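Local coordinates for hypothetical protein (Ruminococcus gnavus, PDB 4GL6), which is of unknown function but belongs to the DUF5037 family, its single chain combining an antiparallel four-stranded sheet with a mixed four-stranded sheet and surrounding helices, at residues 54-59 and 70-75; 20-26 and 42-48; 91-95 and 159-163; 140-146 and 176-182. All coordinates share one frame; numbering follows the deposited sequence.

Interaction 1. Residues 54-59 and 70-75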
# COMPACT_ATOMS: atom_id res chain seq x y z
N PHE A 54 -3.07 -5.59 5.27
CA PHE A 54 -3.75 -4.31 5.45
C PHE A 54 -4.10 -4.08 6.91
O PHE A 54 -4.33 -5.05 7.64
CB PHE A 54 -5.00 -4.21 4.59
CG PHE A 54 -6.07 -5.20 4.92
CD1 PHE A 54 -6.01 -6.51 4.44
CD2 PHE A 54 -7.19 -4.81 5.68
CE1 PHE A 54 -7.01 -7.42 4.75
CE2 PHE A 54 -8.21 -5.72 5.98
CZ PHE A 54 -8.12 -7.02 5.51
N GLU A 55 -4.14 -2.81 7.32
CA GLU A 55 -4.41 -2.44 8.71
C GLU A 55 -5.89 -2.10 8.89
O GLU A 55 -6.53 -1.57 8.00
CB GLU A 55 -3.52 -1.29 9.17
CG GLU A 55 -3.41 -1.17 10.68
CD GLU A 55 -2.42 -0.10 11.11
OE1 GLU A 55 -2.71 1.09 10.83
OE2 GLU A 55 -1.38 -0.44 11.76
N GLY A 56 -6.41 -2.49 10.06
CA GLY A 56 -7.78 -2.23 10.49
C GLY A 56 -7.73 -1.70 11.91
O GLY A 56 -6.82 -2.01 12.68
N SER A 57 -8.73 -0.91 12.27
CA SER A 57 -8.81 -0.22 13.55
C SER A 57 -10.07 -0.75 14.28
O SER A 57 -11.15 -0.68 13.72
CB SER A 57 -8.86 1.27 13.23
OG SER A 57 -8.58 2.04 14.36
N TYR A 58 -9.91 -1.30 15.49
CA TYR A 58 -11.02 -1.89 16.28
C TYR A 58 -11.00 -1.45 17.75
O TYR A 58 -10.01 -0.92 18.24
CB TYR A 58 -10.98 -3.45 16.23
CG TYR A 58 -11.04 -4.03 14.83
CD1 TYR A 58 -9.89 -4.17 14.05
CD2 TYR A 58 -12.26 -4.44 14.26
CE1 TYR A 58 -9.95 -4.68 12.75
CE2 TYR A 58 -12.33 -4.96 12.95
CZ TYR A 58 -11.18 -5.08 12.20
OH TYR A 58 -11.21 -5.58 10.91
N PHE A 59 -12.13 -1.64 18.43
CA PHE A 59 -12.29 -1.39 19.88
C PHE A 59 -12.92 -2.64 20.47
O PHE A 59 -13.89 -3.16 19.91
CB PHE A 59 -13.14 -0.14 20.14
CG PHE A 59 -13.48 0.08 21.60
CD1 PHE A 59 -12.58 0.70 22.46
CD2 PHE A 59 -14.74 -0.30 22.11
CE1 PHE A 59 -12.91 0.91 23.80
CE2 PHE A 59 -15.08 -0.08 23.45
CZ PHE A 59 -14.16 0.53 24.29
N ILE A 70 -16.01 -1.82 15.40
CA ILE A 70 -15.18 -1.46 14.26
C ILE A 70 -15.02 0.06 14.20
O ILE A 70 -16.01 0.77 14.10
CB ILE A 70 -15.82 -1.95 12.93
CG1 ILE A 70 -15.94 -3.49 12.92
CG2 ILE A 70 -15.06 -1.45 11.70
CD1 ILE A 70 -17.04 -4.08 13.79
N ILE A 71 -13.78 0.54 14.28
CA ILE A 71 -13.50 1.96 14.09
C ILE A 71 -13.48 2.11 12.55
O ILE A 71 -14.31 2.83 11.98
CB ILE A 71 -12.20 2.41 14.77
CG1 ILE A 71 -12.29 2.19 16.29
CG2 ILE A 71 -11.93 3.89 14.46
CD1 ILE A 71 -10.98 2.44 17.03
N TYR A 72 -12.57 1.38 11.90
CA TYR A 72 -12.53 1.26 10.43
C TYR A 72 -11.77 -0.01 10.05
O TYR A 72 -10.57 -0.08 10.33
CB TYR A 72 -11.95 2.50 9.74
CG TYR A 72 -11.84 2.34 8.25
CD1 TYR A 72 -12.96 2.01 7.49
CD2 TYR A 72 -10.62 2.52 7.58
CE1 TYR A 72 -12.87 1.84 6.11
CE2 TYR A 72 -10.53 2.35 6.21
CZ TYR A 72 -11.66 2.01 5.48
OH TYR A 72 -11.59 1.83 4.12
N ASP A 73 -12.46 -0.98 9.44
CA ASP A 73 -11.86 -2.31 9.12
C ASP A 73 -10.71 -2.34 8.12
O ASP A 73 -9.97 -3.33 8.06
CB ASP A 73 -12.93 -3.35 8.75
CG ASP A 73 -13.69 -3.05 7.45
OD1 ASP A 73 -13.21 -2.32 6.55
OD2 ASP A 73 -14.80 -3.61 7.32
N GLY A 74 -10.60 -1.27 7.33
CA GLY A 74 -9.54 -1.11 6.36
C GLY A 74 -9.63 -1.92 5.09
O GLY A 74 -8.70 -1.85 4.30
N TYR A 75 -10.74 -2.64 4.87
CA TYR A 75 -10.84 -3.54 3.73
C TYR A 75 -11.12 -2.85 2.43
O TYR A 75 -10.57 -3.25 1.40
CB TYR A 75 -11.82 -4.71 3.96
CG TYR A 75 -11.67 -5.82 2.92
CD1 TYR A 75 -10.44 -6.46 2.72
CD2 TYR A 75 -12.75 -6.23 2.12
CE1 TYR A 75 -10.27 -7.45 1.77
CE2 TYR A 75 -12.59 -7.24 1.16
CZ TYR A 75 -11.34 -7.84 0.99
OH TYR A 75 -11.12 -8.85 0.08
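Phe54 and Tyr75 meet obliquely, their ring planes 50° apart and Phe54 CZ lying 3.7 Å from Tyr75 CD1. The rim of the Phe54 ring also meets Asp73 O near its own plane, at 3.6 Å from CE2. Tyr58, further along strand 54-59, lies alongside Ile70 and points the same way, CE2 coming 3.9 Å from CG1; beyond it the ring slants across Asp73, where the hydroxyl OH approaches CB at 3.5 Å. Between these groups the backbone forms a classic beta bulge. Ile71 N and Tyr72 N both reach Ser57 O from one face of its carbonyl plane, at 3.0 and 3.1 Å, while Ser57 N returns a bond to Tyr72 O. Asp73 turns its carboxylate toward the chain that follows it, CG lying between the backbone N and the carbonyl carbon (chi1 65°). From there OD1 accepts a nearly straight bond of 3.0 Å from Tyr75 N, an Asx turn just where helix 75-95 begins after Gly74. The other oxygen, OD2, takes hydrogen bonds from Tyr13 and Tyr18 on helix 6-18. With both oxygens engaged, the buried carboxylate is probably held against rotation, and its bonds link the start of helix 75-95 to helix 6-18.

Interaction 2. Residues 20-26 and 42-48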
# COMPACT_ATOMS: atom_id res chain seq x y z
N GLU A 20 -15.09 -14.09 2.21
CA GLU A 20 -13.80 -14.80 2.21
C GLU A 20 -13.35 -15.02 3.64
O GLU A 20 -13.92 -14.45 4.56
CB GLU A 20 -12.70 -13.94 1.59
CG GLU A 20 -12.93 -13.50 0.18
CD GLU A 20 -11.83 -12.58 -0.28
OE1 GLU A 20 -10.63 -12.90 -0.08
OE2 GLU A 20 -12.18 -11.54 -0.85
N GLU A 21 -12.29 -15.81 3.81
CA GLU A 21 -11.68 -16.00 5.14
C GLU A 21 -10.40 -15.17 5.21
O GLU A 21 -9.73 -14.92 4.19
CB GLU A 21 -11.49 -17.47 5.54
CG GLU A 21 -10.82 -18.39 4.54
CD GLU A 21 -10.72 -19.83 5.03
OE1 GLU A 21 -10.98 -20.10 6.22
OE2 GLU A 21 -10.36 -20.71 4.22
N PHE A 22 -10.10 -14.72 6.43
CA PHE A 22 -9.00 -13.82 6.73
C PHE A 22 -8.19 -14.33 7.91
O PHE A 22 -8.64 -15.21 8.64
CB PHE A 22 -9.53 -12.43 7.13
CG PHE A 22 -10.32 -11.73 6.06
CD1 PHE A 22 -11.64 -12.09 5.78
CD2 PHE A 22 -9.76 -10.64 5.37
CE1 PHE A 22 -12.38 -11.43 4.79
CE2 PHE A 22 -10.49 -9.97 4.39
CZ PHE A 22 -11.80 -10.37 4.09
N GLU A 23 -7.00 -13.75 8.07
CA GLU A 23 -6.10 -14.06 9.17
C GLU A 23 -5.56 -12.73 9.70
O GLU A 23 -5.22 -11.84 8.92
CB GLU A 23 -4.95 -14.97 8.68
CG GLU A 23 -4.00 -15.46 9.77
CD GLU A 23 -2.90 -16.41 9.27
OE1 GLU A 23 -2.82 -16.70 8.05
OE2 GLU A 23 -2.09 -16.87 10.11
N VAL A 24 -5.55 -12.57 11.02
CA VAL A 24 -4.94 -11.42 11.67
C VAL A 24 -3.52 -11.89 11.93
O VAL A 24 -3.32 -12.78 12.74
CB VAL A 24 -5.65 -11.04 12.99
CG1 VAL A 24 -4.81 -10.04 13.79
CG2 VAL A 24 -7.04 -10.47 12.71
N LEU A 25 -2.55 -11.32 11.23
CA LEU A 25 -1.13 -11.69 11.42
C LEU A 25 -0.61 -11.22 12.77
O LEU A 25 0.16 -11.91 13.41
CB LEU A 25 -0.25 -11.16 10.28
CG LEU A 25 -0.59 -11.67 8.87
CD1 LEU A 25 0.28 -10.98 7.85
CD2 LEU A 25 -0.45 -13.19 8.75
N SER A 26 -1.02 -10.03 13.18
CA SER A 26 -0.63 -9.46 14.48
C SER A 26 -1.49 -8.24 14.79
O SER A 26 -2.20 -7.70 13.92
CB SER A 26 0.83 -9.01 14.49
OG SER A 26 1.06 -7.99 13.53
N ALA A 42 -4.82 -3.75 13.95
CA ALA A 42 -4.60 -5.12 13.49
C ALA A 42 -4.07 -5.21 12.06
O ALA A 42 -4.69 -4.65 11.15
CB ALA A 42 -5.94 -5.86 13.56
N THR A 43 -2.96 -5.95 11.85
CA THR A 43 -2.42 -6.23 10.51
C THR A 43 -3.09 -7.52 10.04
O THR A 43 -2.86 -8.59 10.61
CB THR A 43 -0.90 -6.39 10.55
OG1 THR A 43 -0.35 -5.12 10.88
CG2 THR A 43 -0.35 -6.85 9.20
N CYS A 44 -3.90 -7.40 8.99
CA CYS A 44 -4.71 -8.51 8.47
C CYS A 44 -4.38 -8.89 7.03
O CYS A 44 -3.85 -8.09 6.29
CB CYS A 44 -6.20 -8.08 8.52
SG CYS A 44 -6.81 -7.33 10.08
N ILE A 45 -4.70 -10.13 6.66
CA ILE A 45 -4.62 -10.61 5.26
C ILE A 45 -5.87 -11.42 4.93
O ILE A 45 -6.53 -11.94 5.84
CB ILE A 45 -3.37 -11.49 4.97
CG1 ILE A 45 -3.33 -12.74 5.88
CG2 ILE A 45 -2.10 -10.68 5.17
CD1 ILE A 45 -2.25 -13.74 5.49
N SER A 46 -6.23 -11.47 3.65
CA SER A 46 -7.28 -12.37 3.18
C SER A 46 -6.49 -13.59 2.71
O SER A 46 -5.39 -13.43 2.16
CB SER A 46 -8.12 -11.76 2.04
OG SER A 46 -7.45 -11.73 0.80
N LYS A 47 -7.01 -14.80 2.95
CA LYS A 47 -6.31 -16.03 2.53
C LYS A 47 -6.08 -16.02 1.01
O LYS A 47 -5.07 -16.54 0.56
CB LYS A 47 -7.06 -17.30 2.96
CG LYS A 47 -7.10 -17.60 4.47
CD LYS A 47 -5.75 -17.93 5.09
CE LYS A 47 -5.93 -18.43 6.52
NZ LYS A 47 -4.64 -18.68 7.21
N ASN A 48 -7.00 -15.41 0.26
CA ASN A 48 -6.86 -15.27 -1.20
C ASN A 48 -5.81 -14.29 -1.68
O ASN A 48 -5.45 -14.36 -2.84
CB ASN A 48 -8.20 -14.90 -1.85
CG ASN A 48 -9.24 -15.97 -1.65
OD1 ASN A 48 -8.93 -17.15 -1.46
ND2 ASN A 48 -10.50 -15.56 -1.69
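Phe22 and Ser46 form one of the non-hydrogen-bonded pairs of an antiparallel beta hairpin, strands 22-28 and 40-46, whose pairing is interrupted by a classic beta bulge. Backbone bonds supply its regular part: Glu23 and Ile45 exchange two N-H...O bonds of 2.9 Å, and Lys47 N extends the pattern to Glu21 O. At the bulge Leu25 N and Ser26 N both face Thr43 O, the first at 2.8 Å and the second only weakly, and Thr43 N bonds Ser26 O in return.

Side chains divide between the two sides of the sheet. Phe22, Val24, Cys44 and Ser46 share one side, where Val24 CG2 lies 4.1 Å from Cys44 SG and where Phe22 and Val24 also touch helix 6-18. On the other side Leu25 crosses Ile45 at about a right angle, each of its methyls meeting a different branch: Leu25 CD1 lies 3.6 Å from Ile45 CG2, and Leu25 CD2 3.8 Å from Ile45 CD1.

Charged and polar groups work at the open end of the hairpin. Lys47 bends at chi2 (-67°), which brings NZ back to the extended Glu23 for a salt bridge of 2.8 Å to OE1, met from above the carboxylate plane. With an alanine in place of Glu23, the ammonium of Lys47 would probably lose its mate here and its chain be set free to turn. Glu20 is held mainly through OE2 by the hydroxyl of Tyr75, while its OE1 receives a weak bond from Asn48 ND2 at 3.1 Å, the amide and carboxylate planes being 19° apart.

Interaction 3. Residues 91-95 and 159-163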
# COMPACT_ATOMS: atom_id res chain seq x y z
N ALA A 91 3.36 -2.57 -15.61
CA ALA A 91 4.65 -2.00 -16.02
C ALA A 91 5.84 -2.71 -15.35
O ALA A 91 6.80 -3.08 -16.05
CB ALA A 91 4.69 -0.51 -15.70
N ILE A 92 5.76 -2.90 -14.04
CA ILE A 92 6.86 -3.52 -13.26
C ILE A 92 7.18 -4.95 -13.69
O ILE A 92 8.36 -5.32 -13.76
CB ILE A 92 6.60 -3.47 -11.73
CG1 ILE A 92 6.54 -2.02 -11.20
CG2 ILE A 92 7.68 -4.23 -10.94
CD1 ILE A 92 7.83 -1.20 -11.30
N SER A 93 6.16 -5.74 -14.03
CA SER A 93 6.36 -7.14 -14.47
C SER A 93 7.12 -7.28 -15.77
O SER A 93 7.65 -8.37 -16.04
CB SER A 93 5.03 -7.87 -14.58
OG SER A 93 4.21 -7.20 -15.52
N GLN A 94 7.11 -6.22 -16.59
CA GLN A 94 7.86 -6.19 -17.85
C GLN A 94 9.30 -5.70 -17.63
O GLN A 94 10.18 -5.96 -18.46
CB GLN A 94 7.18 -5.29 -18.88
CG GLN A 94 5.76 -5.68 -19.27
CD GLN A 94 5.30 -5.01 -20.55
OE1 GLN A 94 5.52 -5.52 -21.65
NE2 GLN A 94 4.63 -3.86 -20.42
N ALA A 95 9.55 -5.00 -16.52
CA ALA A 95 10.87 -4.47 -16.14
C ALA A 95 11.77 -5.43 -15.33
O ALA A 95 13.00 -5.41 -15.51
CB ALA A 95 10.68 -3.18 -15.34
N GLU A 159 11.46 1.87 -19.56
CA GLU A 159 10.97 1.63 -18.20
C GLU A 159 10.21 2.85 -17.68
O GLU A 159 9.09 2.72 -17.18
CB GLU A 159 12.14 1.27 -17.28
CG GLU A 159 11.74 0.81 -15.88
CD GLU A 159 12.91 0.36 -14.98
OE1 GLU A 159 14.06 0.18 -15.47
OE2 GLU A 159 12.64 0.15 -13.77
N TYR A 160 10.84 4.02 -17.80
CA TYR A 160 10.28 5.31 -17.36
C TYR A 160 8.98 5.62 -18.10
O TYR A 160 7.99 6.01 -17.47
CB TYR A 160 11.31 6.42 -17.58
CG TYR A 160 10.90 7.80 -17.12
CD1 TYR A 160 11.20 8.25 -15.82
CD2 TYR A 160 10.26 8.69 -17.99
CE1 TYR A 160 10.84 9.53 -15.40
CE2 TYR A 160 9.89 9.97 -17.59
CZ TYR A 160 10.18 10.39 -16.30
OH TYR A 160 9.79 11.66 -15.92
N GLN A 161 8.99 5.44 -19.42
CA GLN A 161 7.79 5.67 -20.26
C GLN A 161 6.59 4.84 -19.79
O GLN A 161 5.48 5.35 -19.74
CB GLN A 161 8.06 5.42 -21.76
CG GLN A 161 8.83 6.54 -22.46
CD GLN A 161 9.21 6.17 -23.88
OE1 GLN A 161 8.44 5.52 -24.58
NE2 GLN A 161 10.40 6.60 -24.31
N MSE A 162 6.82 3.58 -19.42
CA MSE A 162 5.76 2.71 -18.89
C MSE A 162 5.18 3.24 -17.58
O MSE A 162 3.96 3.18 -17.39
CB MSE A 162 6.26 1.26 -18.68
CG MSE A 162 6.43 0.44 -19.94
SE MSE A 162 6.89 -1.43 -19.58
CE MSE A 162 8.46 -1.14 -18.45
N TYR A 163 6.04 3.74 -16.69
CA TYR A 163 5.56 4.27 -15.41
C TYR A 163 4.76 5.54 -15.65
O TYR A 163 3.64 5.66 -15.14
CB TYR A 163 6.71 4.49 -14.40
CG TYR A 163 7.60 3.27 -14.13
CD1 TYR A 163 7.11 1.96 -14.28
CD2 TYR A 163 8.90 3.43 -13.64
CE1 TYR A 163 7.93 0.87 -14.02
CE2 TYR A 163 9.70 2.34 -13.35
CZ TYR A 163 9.21 1.06 -13.55
OH TYR A 163 9.99 -0.05 -13.29
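Glu159 OE2, on a side chain whose CG and CD brush Ala95 CB, is gripped by two phenol groups. Tyr163, one turn further along the same helix, donates its OH to this oxygen at 2.7 Å, arriving on the anti side and close to the carboxylate plane. Tyr181 of strand 175-182 supplies the second hydroxyl, and the other oxygen, OE1, forms a salt bridge with Lys238. Such a network illustrates how a buried acid can be satisfied, and it probably also restrains the two rings.

Tyr163 carries much of the apolar contact as well. Its CG lies beside the backbone N and anti to the carbonyl carbon (chi1 -54°), an orientation that sends the ring along the helix flank. Ala91 CB then lies at the ring edge, 3.7 Å from CD1, whereas Ile92 runs across the tyrosine at about a right angle and brings CD1 within 3.4 Å of CE1. Tyr163 OH passes Ala95 CB at 3.8 Å.

These residues join helices 75-95 and 156-171, which run nearly antiparallel here: the axes of segments 91-95 and 159-163 are at 166° and 9.8 Å at closest approach. Both helices lie over the same side of the mixed sheet. Ile92 touches Ile101 of strand 99-104, and Tyr163 rests on Leu177 of strand 175-182. The small side chain of Ala91 faces the second helix directly: its CB meets Met162 CB, of a selenomethionine, at 3.8 Å. Bent at chi3 (-55°), the Met162 chain folds its CE methyl back against the first helix, 3.5 Å from Ala91 O.

Interaction 4. Residues 140-146 and 176-182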
# COMPACT_ATOMS: atom_id res chain seq x y z
N GLY A 140 -2.81 8.11 -3.69
CA GLY A 140 -1.96 7.30 -2.82
C GLY A 140 -0.52 7.29 -3.28
O GLY A 140 -0.12 8.07 -4.16
N SER A 141 0.24 6.40 -2.66
CA SER A 141 1.64 6.20 -2.96
C SER A 141 1.87 4.74 -3.24
O SER A 141 1.15 3.89 -2.73
CB SER A 141 2.48 6.66 -1.79
OG SER A 141 2.19 8.02 -1.54
N ALA A 142 2.83 4.44 -4.11
CA ALA A 142 3.22 3.06 -4.41
C ALA A 142 4.67 2.92 -4.00
O ALA A 142 5.50 3.74 -4.41
CB ALA A 142 3.06 2.76 -5.86
N TRP A 143 4.96 1.92 -3.16
CA TRP A 143 6.32 1.59 -2.71
C TRP A 143 6.67 0.31 -3.41
O TRP A 143 6.23 -0.76 -3.00
CB TRP A 143 6.38 1.46 -1.19
CG TRP A 143 5.88 2.71 -0.52
CD1 TRP A 143 4.57 3.01 -0.15
CD2 TRP A 143 6.65 3.89 -0.18
NE1 TRP A 143 4.50 4.26 0.40
CE2 TRP A 143 5.71 4.83 0.42
CE3 TRP A 143 7.97 4.23 -0.29
CZ2 TRP A 143 6.11 6.09 0.88
CZ3 TRP A 143 8.38 5.49 0.17
CH2 TRP A 143 7.46 6.40 0.73
N VAL A 144 7.45 0.43 -4.48
CA VAL A 144 7.89 -0.70 -5.29
C VAL A 144 9.32 -1.07 -4.91
O VAL A 144 10.21 -0.22 -4.90
CB VAL A 144 7.84 -0.37 -6.77
CG1 VAL A 144 8.29 -1.57 -7.59
CG2 VAL A 144 6.41 0.04 -7.16
N TYR A 145 9.53 -2.35 -4.62
CA TYR A 145 10.84 -2.92 -4.25
C TYR A 145 11.21 -3.97 -5.31
O TYR A 145 10.52 -4.97 -5.42
CB TYR A 145 10.73 -3.54 -2.84
CG TYR A 145 10.39 -2.50 -1.79
CD1 TYR A 145 11.38 -1.67 -1.25
CD2 TYR A 145 9.07 -2.29 -1.38
CE1 TYR A 145 11.07 -0.69 -0.32
CE2 TYR A 145 8.75 -1.31 -0.45
CZ TYR A 145 9.76 -0.51 0.08
OH TYR A 145 9.48 0.46 1.01
N ILE A 146 12.27 -3.70 -6.10
CA ILE A 146 12.71 -4.58 -7.19
C ILE A 146 14.01 -5.29 -6.87
O ILE A 146 14.92 -4.68 -6.29
CB ILE A 146 12.94 -3.76 -8.49
CG1 ILE A 146 11.65 -3.09 -8.96
CG2 ILE A 146 13.45 -4.67 -9.61
CD1 ILE A 146 11.82 -2.19 -10.17
N LEU A 176 2.06 9.34 -5.97
CA LEU A 176 3.52 9.24 -5.83
C LEU A 176 4.01 7.84 -6.20
O LEU A 176 3.29 6.85 -6.02
CB LEU A 176 3.96 9.56 -4.39
CG LEU A 176 3.77 11.02 -3.98
CD1 LEU A 176 2.31 11.33 -3.71
CD2 LEU A 176 4.61 11.39 -2.77
N LEU A 177 5.24 7.78 -6.70
CA LEU A 177 5.92 6.52 -7.06
C LEU A 177 7.29 6.49 -6.40
O LEU A 177 8.06 7.46 -6.50
CB LEU A 177 6.13 6.42 -8.56
CG LEU A 177 6.82 5.15 -9.11
CD1 LEU A 177 6.13 3.86 -8.68
CD2 LEU A 177 6.89 5.21 -10.63
N TYR A 178 7.59 5.37 -5.73
CA TYR A 178 8.91 5.10 -5.13
C TYR A 178 9.36 3.73 -5.68
O TYR A 178 8.60 2.76 -5.62
CB TYR A 178 8.81 5.07 -3.60
CG TYR A 178 8.29 6.35 -2.97
CD1 TYR A 178 6.91 6.55 -2.73
CD2 TYR A 178 9.16 7.35 -2.57
CE1 TYR A 178 6.43 7.72 -2.14
CE2 TYR A 178 8.69 8.52 -1.98
CZ TYR A 178 7.33 8.70 -1.75
OH TYR A 178 6.88 9.86 -1.17
N VAL A 179 10.54 3.68 -6.30
CA VAL A 179 11.07 2.43 -6.86
C VAL A 179 12.44 2.23 -6.30
O VAL A 179 13.34 3.01 -6.59
CB VAL A 179 11.12 2.43 -8.40
CG1 VAL A 179 11.62 1.07 -8.91
CG2 VAL A 179 9.73 2.72 -8.97
N TYR A 180 12.58 1.19 -5.47
CA TYR A 180 13.86 0.80 -4.85
C TYR A 180 14.46 -0.33 -5.68
O TYR A 180 13.77 -1.32 -5.94
CB TYR A 180 13.62 0.31 -3.42
CG TYR A 180 13.27 1.38 -2.42
CD1 TYR A 180 11.96 1.81 -2.27
CD2 TYR A 180 14.24 1.93 -1.58
CE1 TYR A 180 11.63 2.80 -1.33
CE2 TYR A 180 13.93 2.91 -0.64
CZ TYR A 180 12.61 3.34 -0.53
OH TYR A 180 12.27 4.28 0.40
N TYR A 181 15.71 -0.16 -6.12
CA TYR A 181 16.46 -1.19 -6.88
C TYR A 181 17.44 -1.86 -5.90
O TYR A 181 18.60 -1.48 -5.78
CB TYR A 181 17.17 -0.57 -8.06
CG TYR A 181 16.20 0.00 -9.09
CD1 TYR A 181 15.78 1.34 -9.02
CD2 TYR A 181 15.71 -0.78 -10.12
CE1 TYR A 181 14.90 1.87 -9.96
CE2 TYR A 181 14.82 -0.26 -11.07
CZ TYR A 181 14.43 1.07 -11.00
OH TYR A 181 13.54 1.58 -11.94
N LEU A 182 16.92 -2.87 -5.20
CA LEU A 182 17.67 -3.59 -4.17
C LEU A 182 18.52 -4.72 -4.74
O LEU A 182 18.17 -5.33 -5.75
CB LEU A 182 16.69 -4.22 -3.17
CG LEU A 182 15.67 -3.33 -2.46
CD1 LEU A 182 14.83 -4.21 -1.56
CD2 LEU A 182 16.38 -2.27 -1.64
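Trp143 and Tyr178 stack side by side across neighbouring parallel strands, pointing the same way. Their planes differ by 6°, and the centroids of the indole six-membered ring and the phenol ring are 3.6 Å apart in an offset stack, with Trp143 CZ3 over the centre of the tyrosine. Replacing Tyr178 by a serine would probably strip the indole of its partner on that face and leave Trp143 freer to turn. Tyr145 and Tyr180 follow a looser version: nearly parallel but slid apart, so that chiefly Tyr145 CE1 meets Tyr180 CD1, at 3.3 Å.

On the opposite side of the sheet the packing is apolar and largely aliphatic. Ile146 CD1 reaches Val179 CG1 at 3.5 Å and Tyr181 CE2 at 3.7 Å, while Val144 CG2 touches Leu177 CD1. Helix 75-95 covers Ala142 and Val144 on this side, and helix 156-171 covers Leu177.

Seven backbone bonds join the strands, alternating in direction from Leu176 N to Gly140 O at one end to Leu182 N to Ile146 O at the other. Val144 lies midway, its N bonding Tyr178 O and its O receiving Tyr180 N, both at 2.8 Å. Strands 140-147 and 175-182, linked through helix 156-171, form a beta-alpha-beta crossover.

Overall arrangement
The four contacts fall into two groups on opposite sides of the chain's centre. Interactions 1 and 2, their centres about 12 Å apart, share the antiparallel sheet: strands 40-46 and 54-59 are neighbours in it, and the backbones of Phe54 and Cys44 meet between the two contacts. Interactions 3 and 4, also about 12 Å apart between centres, belong to the mixed sheet and the helices over it. Along the chain interaction 2 closes before interaction 1 opens, and both close before interactions 3 and 4, whose segments alternate. Centres of interactions 1 and 3 are about 33 Å apart, yet helix 75-95 begins in the first and reaches the third, so one helix spans both halves of the molecule.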